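Local structure of Di-haem cytochrome c peroxidase family protein (Burkholderia thailandensis E264, 6NX0) at residues V88-A93 against R316-D321; A102-R107 against A234-P239; L163-Y168 against L372-I377; D196-Q201 against Y259-E264. The protein is a diheme peroxidase that carries two covalently bound hemes c, can reach an unusually stable bis-Fe(IV) state and probably reduces hydrogen peroxide. One frame throughout, in Å; residues are numbered along the deposited sequence. Where two conformers were deposited one is given.

Interaction 1 (V88-A93 against R316-D321)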
# COMPACT_ATOMS: atom_id res chain seq x y z
N VAL A 88 -0.46 14.08 -11.84
CA VAL A 88 0.89 13.56 -11.77
C VAL A 88 1.04 12.44 -12.79
O VAL A 88 0.19 11.54 -12.87
CB VAL A 88 1.22 13.05 -10.35
CG1 VAL A 88 2.49 12.21 -10.37
CG2 VAL A 88 1.39 14.21 -9.39
N ASP A 89 2.10 12.51 -13.57
CA ASP A 89 2.39 11.47 -14.56
C ASP A 89 3.57 10.63 -14.08
O ASP A 89 4.70 11.15 -14.02
CB ASP A 89 2.71 12.11 -15.90
CG ASP A 89 2.92 11.09 -17.01
OD1 ASP A 89 2.94 9.88 -16.73
OD2 ASP A 89 3.05 11.53 -18.18
N PRO A 90 3.38 9.35 -13.76
CA PRO A 90 4.52 8.54 -13.30
C PRO A 90 5.62 8.38 -14.33
O PRO A 90 6.77 8.12 -13.95
CB PRO A 90 3.86 7.19 -12.97
CG PRO A 90 2.68 7.14 -13.89
CD PRO A 90 2.15 8.55 -13.87
N THR A 91 5.32 8.50 -15.62
CA THR A 91 6.35 8.39 -16.64
C THR A 91 7.29 9.60 -16.65
O THR A 91 8.33 9.55 -17.32
CB THR A 91 5.73 8.23 -18.04
OG1 THR A 91 5.15 9.46 -18.48
CG2 THR A 91 4.66 7.15 -18.03
N ALA A 92 6.95 10.67 -15.94
CA ALA A 92 7.76 11.88 -15.92
C ALA A 92 8.79 11.89 -14.80
O ALA A 92 9.71 12.73 -14.82
CB ALA A 92 6.86 13.11 -15.78
N ALA A 93 8.69 10.97 -13.85
CA ALA A 93 9.71 10.87 -12.81
C ALA A 93 11.04 10.42 -13.42
O ALA A 93 11.08 9.70 -14.42
CB ALA A 93 9.27 9.88 -11.73
N ARG A 316 3.00 3.06 -17.07
CA ARG A 316 1.66 3.61 -17.16
C ARG A 316 0.61 2.63 -16.64
O ARG A 316 -0.59 2.92 -16.73
CB ARG A 316 1.36 4.02 -18.61
CG ARG A 316 2.15 5.26 -19.09
CD ARG A 316 1.62 5.83 -20.43
NE ARG A 316 2.10 7.19 -20.73
CZ ARG A 316 1.78 8.28 -20.04
NH1 ARG A 316 1.00 8.18 -18.98
NH2 ARG A 316 2.25 9.47 -20.39
N SER A 317 1.02 1.48 -16.09
CA SER A 317 0.08 0.51 -15.52
C SER A 317 0.55 0.20 -14.11
O SER A 317 1.18 -0.83 -13.85
CB SER A 317 -0.03 -0.73 -16.35
OG SER A 317 -0.62 -0.44 -17.61
N LEU A 318 0.22 1.09 -13.18
CA LEU A 318 0.53 0.87 -11.78
C LEU A 318 -0.68 0.37 -11.00
O LEU A 318 -0.53 -0.01 -9.83
CB LEU A 318 1.09 2.15 -11.14
CG LEU A 318 2.40 2.65 -11.78
CD1 LEU A 318 2.84 3.98 -11.21
CD2 LEU A 318 3.51 1.61 -11.64
N PHE A 319 -1.86 0.31 -11.63
CA PHE A 319 -3.06 -0.26 -11.04
C PHE A 319 -3.51 0.52 -9.81
O PHE A 319 -4.12 -0.03 -8.88
CB PHE A 319 -2.86 -1.75 -10.77
CG PHE A 319 -2.71 -2.52 -12.05
CD1 PHE A 319 -3.82 -2.94 -12.75
CD2 PHE A 319 -1.46 -2.72 -12.60
CE1 PHE A 319 -3.68 -3.60 -13.97
CE2 PHE A 319 -1.32 -3.38 -13.83
CZ PHE A 319 -2.43 -3.81 -14.49
N THR A 320 -3.24 1.81 -9.84
CA THR A 320 -3.74 2.78 -8.89
C THR A 320 -3.42 4.15 -9.43
O THR A 320 -2.41 4.34 -10.12
CB THR A 320 -3.13 2.63 -7.49
OG1 THR A 320 -3.66 3.70 -6.70
CG2 THR A 320 -1.61 2.67 -7.52
N ASP A 321 -4.29 5.10 -9.11
CA ASP A 321 -4.02 6.51 -9.35
C ASP A 321 -3.48 7.20 -8.11
O ASP A 321 -3.27 8.42 -8.14
CB ASP A 321 -5.29 7.21 -9.87
CG ASP A 321 -6.45 7.20 -8.88
OD1 ASP A 321 -6.34 6.61 -7.77
OD2 ASP A 321 -7.52 7.78 -9.24
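Asp89, Pro90 and Thr91 meet Arg316 and Leu318 where two irregular loops pack at the protein surface, and the loop 88-93 is shaped by an Asx turn at Asp89. In that turn the backbone N of Thr91 donates to Asp89 OD1 at 3.0 Å, reaching the oxygen from well above the carboxylate plane. Asp89 CG lies opposite the backbone N (chi1 -176°), which carries the carboxylate round to the guanidinium of Arg316. The two flat groups are inclined by 30°, and Asp89 OD2 forms a salt bridge with Arg316 NH2, 3.1 Å apart. The N-H of that bond is bent to 134°, a weak hydrogen bond, and since Arg316 was modelled in two conformers the bridge describes only one of them. In this conformer the Arg316 chain runs extended from CG to NE and passes under Thr91, whose methyl CG2 sits 3.6 Å above the guanidinium plane, over its centre. Thr91 OG1 hangs over the same flat group without a usable bonding angle. Deeper in, the chemistry turns apolar: Pro90 and buried Leu318 lie alongside, pointing opposite ways, and Leu318 also rests on Tyr168. The loop 316-321 is tied to a ligand of the second heme: Phe319 O is hydrogen-bonded to ND1 of His305, an axial ligand of that iron, while Ser317 O accepts from Arg373 NE. At the apolar end the closest approach is Pro90 CB to Leu318 CD1, 3.8 Å.

Interaction 2 (A102-R107 against A234-P239)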
# COMPACT_ATOMS: atom_id res chain seq x y z
N ALA A 102 22.12 3.70 -2.25
CA ALA A 102 21.11 2.65 -2.29
C ALA A 102 21.59 1.42 -1.54
O ALA A 102 20.80 0.74 -0.87
CB ALA A 102 20.77 2.31 -3.74
N ALA A 103 22.89 1.12 -1.63
CA ALA A 103 23.42 -0.04 -0.91
C ALA A 103 23.37 0.18 0.59
O ALA A 103 23.13 -0.76 1.36
CB ALA A 103 24.84 -0.33 -1.37
N LEU A 104 23.61 1.41 1.05
CA LEU A 104 23.48 1.71 2.47
C LEU A 104 22.03 1.55 2.93
O LEU A 104 21.76 1.03 4.02
CB LEU A 104 23.97 3.13 2.73
CG LEU A 104 24.17 3.58 4.16
CD1 LEU A 104 25.02 2.61 4.94
CD2 LEU A 104 24.84 4.95 4.06
N GLY A 105 21.09 1.99 2.11
CA GLY A 105 19.69 1.77 2.43
C GLY A 105 19.34 0.30 2.54
O GLY A 105 18.58 -0.10 3.44
N LYS A 106 19.87 -0.52 1.63
CA LYS A 106 19.62 -1.95 1.69
C LYS A 106 20.23 -2.56 2.94
O LYS A 106 19.63 -3.43 3.59
CB LYS A 106 20.17 -2.62 0.43
CG LYS A 106 19.73 -4.07 0.28
CD LYS A 106 20.24 -4.71 -1.03
CE LYS A 106 19.71 -6.12 -1.20
NZ LYS A 106 20.30 -6.76 -2.43
N ARG A 107 21.41 -2.08 3.33
CA ARG A 107 22.02 -2.52 4.59
C ARG A 107 21.09 -2.24 5.77
O ARG A 107 20.90 -3.11 6.62
CB ARG A 107 23.37 -1.82 4.76
CG ARG A 107 24.09 -2.20 5.98
CD ARG A 107 25.45 -1.53 6.06
NE ARG A 107 26.05 -1.93 7.32
CZ ARG A 107 27.35 -1.88 7.60
NH1 ARG A 107 28.21 -1.41 6.71
NH2 ARG A 107 27.76 -2.30 8.78
N ALA A 234 28.15 7.37 9.71
CA ALA A 234 29.03 8.47 10.06
C ALA A 234 30.03 8.75 8.96
O ALA A 234 30.36 9.91 8.68
CB ALA A 234 29.73 8.16 11.38
N GLY A 235 30.53 7.70 8.31
CA GLY A 235 31.48 7.89 7.21
C GLY A 235 30.89 8.71 6.08
O GLY A 235 31.56 9.56 5.48
N ARG A 236 29.61 8.48 5.78
CA ARG A 236 28.92 9.15 4.69
C ARG A 236 28.33 10.49 5.11
O ARG A 236 28.39 11.46 4.35
CB ARG A 236 27.82 8.22 4.16
CG ARG A 236 26.87 8.81 3.15
CD ARG A 236 27.49 8.90 1.79
NE ARG A 236 26.57 9.54 0.86
CZ ARG A 236 26.17 9.02 -0.30
NH1 ARG A 236 25.33 9.70 -1.05
NH2 ARG A 236 26.61 7.84 -0.72
N PHE A 237 27.77 10.57 6.32
CA PHE A 237 26.98 11.71 6.72
C PHE A 237 27.62 12.56 7.81
O PHE A 237 27.06 13.61 8.16
CB PHE A 237 25.60 11.25 7.19
CG PHE A 237 24.76 10.64 6.11
CD1 PHE A 237 24.19 11.44 5.15
CD2 PHE A 237 24.50 9.28 6.09
CE1 PHE A 237 23.41 10.90 4.16
CE2 PHE A 237 23.69 8.73 5.10
CZ PHE A 237 23.15 9.55 4.15
N GLY A 238 28.74 12.12 8.36
CA GLY A 238 29.44 12.87 9.38
C GLY A 238 29.23 12.35 10.78
O GLY A 238 28.27 11.64 11.07
N PRO A 239 30.14 12.72 11.69
CA PRO A 239 30.11 12.13 13.04
C PRO A 239 28.90 12.52 13.87
O PRO A 239 28.61 11.83 14.85
CB PRO A 239 31.42 12.64 13.68
CG PRO A 239 31.73 13.90 12.92
CD PRO A 239 31.27 13.63 11.50
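Arg236, near the end of helix 228-237, is the first residue of 234-239 to meet Leu104 of the facing helix. Only the base of the arginine takes part: its CB stands 4.4 Å from Leu104 CD2, a marginal approach. Beyond CB the chain bends at chi2 (77°), and Arg236 CG passes 3.7 Å above the ring of its own neighbour Phe237, over the ring centre. The guanidinium is thereby directed to the start of helix 99-109, where Arg236 NH2 makes a weak hydrogen bond to Thr100 OG1 and Arg236 NH1 a long, weak ion pair with Asp98.

Phe237 follows and supplies the closest atom pair, CE2 to Leu104 CD2 at 4.1 Å. The methyl approaches the ring obliquely, and the two side chains run antiparallel alongside one another. This is sparse helix-to-helix packing in the alpha-helical part of the domain that holds the first heme: the closest CA atoms, those of Leu104 and Arg236, are 9.5 Å apart, and the six-residue segments bury just 72 Å² between them. Leu104 finds more apolar partners one turn back, at Ala232 and Leu233, while Phe237 also touches Leu101 and, on helix 245-260, Val251 and Glu254.

Gly238 then ends the helix. Its N still donates to Ala234 O at 2.8 Å, but its positive phi of 103° takes the chain out of the helical path, and Phe237 O is taken up by Arg247 NH2.

Interaction 3 (L163-Y168 against L372-I377). With HEC (heme c), chain B.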
# COMPACT_ATOMS: atom_id res chain seq x y z
N LEU A 163 6.46 -3.43 -1.12
CA LEU A 163 7.20 -2.20 -1.40
C LEU A 163 7.74 -2.10 -2.82
O LEU A 163 8.28 -1.06 -3.18
CB LEU A 163 8.36 -2.03 -0.43
CG LEU A 163 7.99 -2.08 1.05
CD1 LEU A 163 9.21 -1.79 1.93
CD2 LEU A 163 6.88 -1.11 1.37
N LEU A 164 7.59 -3.13 -3.65
CA LEU A 164 7.92 -2.90 -5.05
C LEU A 164 6.99 -1.82 -5.60
O LEU A 164 5.81 -1.74 -5.22
CB LEU A 164 7.81 -4.19 -5.87
CG LEU A 164 8.81 -5.29 -5.51
CD1 LEU A 164 8.56 -6.47 -6.42
CD2 LEU A 164 10.26 -4.84 -5.60
N TYR A 165 7.53 -0.97 -6.47
CA TYR A 165 6.81 0.13 -7.13
C TYR A 165 6.48 1.28 -6.17
O TYR A 165 5.79 2.23 -6.57
CB TYR A 165 5.55 -0.37 -7.87
CG TYR A 165 5.90 -1.53 -8.75
CD1 TYR A 165 6.58 -1.35 -9.94
CD2 TYR A 165 5.63 -2.82 -8.34
CE1 TYR A 165 6.95 -2.43 -10.73
CE2 TYR A 165 6.00 -3.92 -9.13
CZ TYR A 165 6.67 -3.70 -10.31
OH TYR A 165 7.07 -4.75 -11.12
N VAL A 166 6.93 1.22 -4.92
CA VAL A 166 6.61 2.28 -3.97
C VAL A 166 7.23 3.61 -4.38
O VAL A 166 6.75 4.66 -3.95
CB VAL A 166 7.05 1.85 -2.54
CG1 VAL A 166 8.57 1.96 -2.36
CG2 VAL A 166 6.31 2.68 -1.46
N ARG A 167 8.28 3.60 -5.20
CA ARG A 167 8.90 4.84 -5.64
C ARG A 167 7.96 5.71 -6.46
O ARG A 167 8.23 6.91 -6.64
CB ARG A 167 10.18 4.54 -6.43
CG ARG A 167 9.96 3.94 -7.81
CD ARG A 167 11.33 3.68 -8.47
NE ARG A 167 11.19 3.28 -9.87
CZ ARG A 167 12.22 3.06 -10.68
NH1 ARG A 167 13.45 3.20 -10.22
NH2 ARG A 167 12.02 2.71 -11.96
N TYR A 168 6.85 5.17 -6.94
CA TYR A 168 5.89 5.94 -7.72
C TYR A 168 4.79 6.56 -6.87
O TYR A 168 3.95 7.26 -7.43
CB TYR A 168 5.27 5.06 -8.81
CG TYR A 168 6.27 4.57 -9.82
CD1 TYR A 168 6.71 5.40 -10.84
CD2 TYR A 168 6.80 3.29 -9.74
CE1 TYR A 168 7.67 4.97 -11.74
CE2 TYR A 168 7.75 2.86 -10.65
CZ TYR A 168 8.16 3.70 -11.64
OH TYR A 168 9.11 3.31 -12.55
N LEU A 372 -2.00 -3.12 -7.53
CA LEU A 372 -2.33 -4.55 -7.53
C LEU A 372 -1.20 -5.43 -8.06
O LEU A 372 -1.40 -6.65 -8.17
CB LEU A 372 -3.62 -4.78 -8.33
CG LEU A 372 -4.84 -4.03 -7.79
CD1 LEU A 372 -6.09 -4.36 -8.60
CD2 LEU A 372 -5.06 -4.34 -6.33
N ARG A 373 -0.05 -4.87 -8.41
CA ARG A 373 1.05 -5.73 -8.83
C ARG A 373 1.46 -6.63 -7.67
O ARG A 373 1.55 -6.19 -6.52
CB ARG A 373 2.24 -4.91 -9.32
CG ARG A 373 1.92 -4.23 -10.65
CD ARG A 373 2.93 -3.22 -11.07
NE ARG A 373 2.77 -2.80 -12.47
CZ ARG A 373 3.27 -3.45 -13.51
NH1 ARG A 373 3.91 -4.60 -13.33
NH2 ARG A 373 3.08 -2.99 -14.74
N ASN A 374 1.67 -7.91 -7.99
CA ASN A 374 2.01 -8.98 -7.04
C ASN A 374 0.93 -9.25 -6.02
O ASN A 374 1.19 -9.94 -5.02
CB ASN A 374 3.35 -8.71 -6.37
CG ASN A 374 4.46 -8.70 -7.37
OD1 ASN A 374 4.77 -9.75 -7.96
ND2 ASN A 374 5.04 -7.53 -7.61
N VAL A 375 -0.31 -8.82 -6.28
CA VAL A 375 -1.39 -9.06 -5.31
C VAL A 375 -1.60 -10.54 -5.06
O VAL A 375 -1.93 -10.95 -3.94
CB VAL A 375 -2.68 -8.34 -5.76
CG1 VAL A 375 -3.26 -8.97 -7.02
CG2 VAL A 375 -3.71 -8.28 -4.60
N ALA A 376 -1.38 -11.38 -6.08
CA ALA A 376 -1.77 -12.78 -5.97
C ALA A 376 -0.84 -13.62 -5.09
O ALA A 376 -1.13 -14.80 -4.88
CB ALA A 376 -1.85 -13.39 -7.37
N ILE A 377 0.25 -13.06 -4.57
CA ILE A 377 1.15 -13.78 -3.66
C ILE A 377 0.98 -13.34 -2.22
O ILE A 377 1.68 -13.88 -1.34
CB ILE A 377 2.63 -13.64 -4.09
CG1 ILE A 377 3.18 -12.22 -3.87
CG2 ILE A 377 2.83 -14.09 -5.53
CD1 ILE A 377 4.63 -12.06 -4.21
FE HEC B . 6.82 -1.27 6.64
CHA HEC B . 4.10 0.33 5.20
CHB HEC B . 8.91 0.62 4.75
CHC HEC B . 9.45 -2.10 8.69
CHD HEC B . 4.71 -3.07 8.69
NA HEC B . 6.55 0.12 5.18
C1A HEC B . 5.35 0.67 4.76
C2A HEC B . 5.63 1.62 3.72
C3A HEC B . 6.96 1.61 3.52
C4A HEC B . 7.56 0.75 4.50
CMA HEC B . 7.75 2.52 2.58
CAA HEC B . 4.58 2.47 2.99
CBA HEC B . 4.17 1.80 1.69
CGA HEC B . 3.02 2.49 0.99
O1A HEC B . 2.75 2.08 -0.17
O2A HEC B . 2.31 3.32 1.64
NB HEC B . 8.79 -0.82 6.74
C1B HEC B . 9.46 0.01 5.85
C2B HEC B . 10.84 0.08 6.26
C3B HEC B . 10.98 -0.58 7.41
C4B HEC B . 9.70 -1.19 7.70
CMB HEC B . 11.91 0.87 5.50
CAB HEC B . 12.25 -0.83 8.24
CBB HEC B . 12.74 0.51 8.85
NC HEC B . 7.04 -2.38 8.33
C1C HEC B . 8.23 -2.63 8.99
C2C HEC B . 7.98 -3.71 9.92
C3C HEC B . 6.69 -4.02 9.92
C4C HEC B . 6.06 -3.16 8.94
CMC HEC B . 9.09 -4.44 10.69
CAC HEC B . 6.04 -5.30 10.48
CBC HEC B . 6.04 -5.31 12.01
ND HEC B . 4.80 -1.38 6.85
C1D HEC B . 4.14 -2.23 7.77
C2D HEC B . 2.73 -1.96 7.68
C3D HEC B . 2.55 -0.88 6.68
C4D HEC B . 3.87 -0.57 6.19
CMD HEC B . 1.66 -2.57 8.57
CAD HEC B . 1.23 -0.21 6.26
CBD HEC B . 0.82 0.69 7.41
CGD HEC B . -0.24 1.71 7.03
O1D HEC B . -0.68 1.71 5.86
O2D HEC B . -0.66 2.45 7.96
O HOH W 1 6.44 0.38 8.04
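Two type II beta turns, Leu163 to Val166 and Leu372 to Val375, face each other in the core between the two heme-bearing halves of this diheme peroxidase. The residues that touch sit at the two central positions of each turn. The Arg373 and Tyr165 side chains cross at about a right angle, with ring and guanidinium planes 40° apart. Extended from CG to NE (chi2 170°), the arginine brings CD over the ring, 3.7 Å from the Tyr165 centroid and 12° off the normal, a CH-pi contact. The guanidinium lies farther out, with Arg373 CZ 5.1 Å from that centroid, so any cation-pi attraction is weak. Asn374 approaches the same ring at its edge, ND2 4.0 Å from Tyr165 CE2, and Asn374 ND2 is 3.9 Å from Leu164 CD1. Behind the first turn Leu163 CD2 packs on heme atom C3A at 3.5 Å; behind the second, Leu372 and Val375 touch the other heme. The polar tips are tied to third parties: Tyr165 OH to Asp459 and Phe268 N, Arg373 NH2 to Asp273, Asn374 OD1 to Asp459 N. What joins the two turns directly is therefore mainly dispersion, while the bonds around them would fix the ring and the arginine in orientation.

Interaction 4 (D196-Q201 against Y259-E264). With HEC (heme c), chain B.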
# COMPACT_ATOMS: atom_id res chain seq x y z
N ASP A 196 4.80 12.02 4.04
CA ASP A 196 4.86 12.66 2.74
C ASP A 196 5.91 12.02 1.84
O ASP A 196 5.76 12.04 0.62
CB ASP A 196 5.16 14.15 2.92
CG ASP A 196 4.84 14.98 1.70
OD1 ASP A 196 3.75 14.79 1.12
OD2 ASP A 196 5.68 15.85 1.34
N THR A 197 6.94 11.41 2.44
CA THR A 197 8.08 10.87 1.71
C THR A 197 8.52 9.56 2.36
O THR A 197 8.17 9.26 3.50
CB THR A 197 9.28 11.82 1.73
OG1 THR A 197 9.75 11.94 3.07
CG2 THR A 197 8.90 13.20 1.18
N LEU A 198 9.28 8.78 1.59
CA LEU A 198 9.89 7.56 2.12
C LEU A 198 10.81 7.84 3.30
O LEU A 198 10.89 7.05 4.24
CB LEU A 198 10.65 6.85 1.00
CG LEU A 198 9.75 6.26 -0.08
CD1 LEU A 198 10.55 5.89 -1.34
CD2 LEU A 198 9.03 5.03 0.46
N ALA A 199 11.53 8.96 3.28
CA ALA A 199 12.40 9.29 4.41
C ALA A 199 11.60 9.45 5.69
O ALA A 199 11.99 8.96 6.75
CB ALA A 199 13.20 10.55 4.10
N GLU A 200 10.46 10.15 5.62
CA GLU A 200 9.60 10.34 6.78
C GLU A 200 8.91 9.05 7.21
O GLU A 200 8.65 8.85 8.41
CB GLU A 200 8.54 11.41 6.47
CG GLU A 200 7.54 11.65 7.58
CD GLU A 200 6.42 12.63 7.22
OE1 GLU A 200 6.42 13.18 6.09
OE2 GLU A 200 5.54 12.86 8.08
N GLN A 201 8.59 8.18 6.25
CA GLN A 201 7.84 6.96 6.55
C GLN A 201 8.51 6.11 7.62
O GLN A 201 7.82 5.52 8.46
CB GLN A 201 7.66 6.15 5.26
CG GLN A 201 6.83 4.87 5.40
CD GLN A 201 7.60 3.73 6.01
OE1 GLN A 201 8.82 3.65 5.89
NE2 GLN A 201 6.89 2.84 6.69
N TYR A 259 17.41 3.35 -1.61
CA TYR A 259 17.21 1.94 -1.88
C TYR A 259 15.84 1.69 -2.49
O TYR A 259 15.72 1.00 -3.51
CB TYR A 259 17.39 1.11 -0.61
CG TYR A 259 17.02 -0.37 -0.75
CD1 TYR A 259 17.51 -1.14 -1.79
CD2 TYR A 259 16.20 -0.98 0.19
CE1 TYR A 259 17.19 -2.48 -1.88
CE2 TYR A 259 15.88 -2.30 0.09
CZ TYR A 259 16.37 -3.06 -0.95
OH TYR A 259 16.06 -4.41 -1.04
N LEU A 260 14.80 2.25 -1.89
CA LEU A 260 13.46 1.97 -2.38
C LEU A 260 13.18 2.62 -3.72
O LEU A 260 12.22 2.22 -4.38
CB LEU A 260 12.43 2.39 -1.34
CG LEU A 260 12.53 1.63 -0.00
CD1 LEU A 260 11.47 2.08 0.99
CD2 LEU A 260 12.45 0.12 -0.22
N GLN A 261 13.97 3.60 -4.15
CA GLN A 261 13.79 4.18 -5.48
C GLN A 261 14.70 3.54 -6.53
O GLN A 261 14.62 3.91 -7.70
CB GLN A 261 14.03 5.71 -5.44
CG GLN A 261 12.97 6.47 -4.61
CD GLN A 261 13.26 7.96 -4.37
OE1 GLN A 261 12.46 8.66 -3.74
NE2 GLN A 261 14.40 8.44 -4.87
N SER A 262 15.53 2.58 -6.15
CA SER A 262 16.43 1.96 -7.12
C SER A 262 15.63 1.10 -8.09
O SER A 262 14.52 0.63 -7.81
CB SER A 262 17.51 1.15 -6.41
OG SER A 262 17.00 -0.00 -5.76
N ASP A 263 16.22 0.88 -9.27
CA ASP A 263 15.48 0.21 -10.33
C ASP A 263 15.11 -1.22 -9.95
O ASP A 263 14.08 -1.73 -10.41
CB ASP A 263 16.30 0.21 -11.62
CG ASP A 263 16.34 1.58 -12.30
OD1 ASP A 263 15.59 2.51 -11.93
OD2 ASP A 263 17.15 1.72 -13.25
N GLU A 264 15.91 -1.89 -9.12
CA GLU A 264 15.56 -3.26 -8.79
C GLU A 264 14.29 -3.32 -7.96
O GLU A 264 13.70 -4.40 -7.84
CB GLU A 264 16.71 -3.96 -8.07
CG GLU A 264 17.01 -3.52 -6.66
CD GLU A 264 17.92 -4.52 -5.94
OE1 GLU A 264 18.04 -5.68 -6.42
OE2 GLU A 264 18.51 -4.17 -4.91
FE HEC B . 6.82 -1.27 6.64
CHA HEC B . 4.10 0.33 5.20
CHB HEC B . 8.91 0.62 4.75
CHC HEC B . 9.45 -2.10 8.69
CHD HEC B . 4.71 -3.07 8.69
NA HEC B . 6.55 0.12 5.18
C1A HEC B . 5.35 0.67 4.76
C2A HEC B . 5.63 1.62 3.72
C3A HEC B . 6.96 1.61 3.52
C4A HEC B . 7.56 0.75 4.50
CMA HEC B . 7.75 2.52 2.58
CAA HEC B . 4.58 2.47 2.99
CBA HEC B . 4.17 1.80 1.69
CGA HEC B . 3.02 2.49 0.99
O1A HEC B . 2.75 2.08 -0.17
O2A HEC B . 2.31 3.32 1.64
NB HEC B . 8.79 -0.82 6.74
C1B HEC B . 9.46 0.01 5.85
C2B HEC B . 10.84 0.08 6.26
C3B HEC B . 10.98 -0.58 7.41
C4B HEC B . 9.70 -1.19 7.70
CMB HEC B . 11.91 0.87 5.50
CAB HEC B . 12.25 -0.83 8.24
CBB HEC B . 12.74 0.51 8.85
NC HEC B . 7.04 -2.38 8.33
C1C HEC B . 8.23 -2.63 8.99
C2C HEC B . 7.98 -3.71 9.92
C3C HEC B . 6.69 -4.02 9.92
C4C HEC B . 6.06 -3.16 8.94
CMC HEC B . 9.09 -4.44 10.69
CAC HEC B . 6.04 -5.30 10.48
CBC HEC B . 6.04 -5.31 12.01
ND HEC B . 4.80 -1.38 6.85
C1D HEC B . 4.14 -2.23 7.77
C2D HEC B . 2.73 -1.96 7.68
C3D HEC B . 2.55 -0.88 6.68
C4D HEC B . 3.87 -0.57 6.19
CMD HEC B . 1.66 -2.57 8.57
CAD HEC B . 1.23 -0.21 6.26
CBD HEC B . 0.82 0.69 7.41
CGD HEC B . -0.24 1.71 7.03
O1D HEC B . -0.68 1.71 5.86
O2D HEC B . -0.66 2.45 7.96
O HOH W 1 6.44 0.38 8.04
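Leu198, the first residue of helix 198-201, packs against Leu260 and Gln261 at the end of helix 245-260, and its side chain can be followed outward. CB is directed at the opposing segment. CG lies opposite the carbonyl carbon (chi1 -69°), and from there the two methyls divide. Leu198 CD1 lies 4.0 Å from Leu260 CB and 4.1 Å from Gln261 CG, crossing the extended glutamine obliquely. Leu198 CD2 turns toward the heme: it lies 3.9 Å from Leu260 CD1 and 3.5 Å from the heme methyl CMA, to which Leu260 CD1 also comes close. Both leucine tips thus rest against one methyl at the porphyrin edge, from the same general side, a wholly apolar junction, and Leu189 and Gln257 also touch Leu198.

The start of this short helix is fixed by Thr197 at the N-cap, whose OG1 accepts from Glu200 N at 3.2 Å. One turn on, Gln201 bends at chi2 (-78°), which lays its amide over the heme; NE2 comes 3.1 Å from pyrrole nitrogen NA. Gln201 NE2 makes a weak hydrogen bond of 2.8 Å to the water, which acts as acceptor and is itself bound to the heme iron at 2.2 Å. Gln201 and the water lie on the face opposite Leu163, which packs on the same ring beside the axial ligand His126. A histidine on one side and, on the other, a water ligand with a polar side chain beside it are consistent with the peroxide-binding heme pocket of the diheme peroxidase family.

Interactions 3 and 4 are buried and both touch the first heme, from opposite faces; the salt bridge Arg167 NH1 to Asp263 OD1, 2.8 Å, joins them directly. Their own contacts are largely apolar or CH-pi, whereas interaction 1, at the surface, adds a salt bridge to its apolar part. Interaction 2, also at the surface and centred about 30 Å from interaction 1, is a thin helix contact without charge pairing across it. Interactions 1 and 3 share a border, where Ser317 O probably accepts from Arg373 NE, and both join sequence far apart in the chain. Interactions 2 and 4 share helix surfaces, since Tyr259 of helix 245-260 packs against helix 99-109.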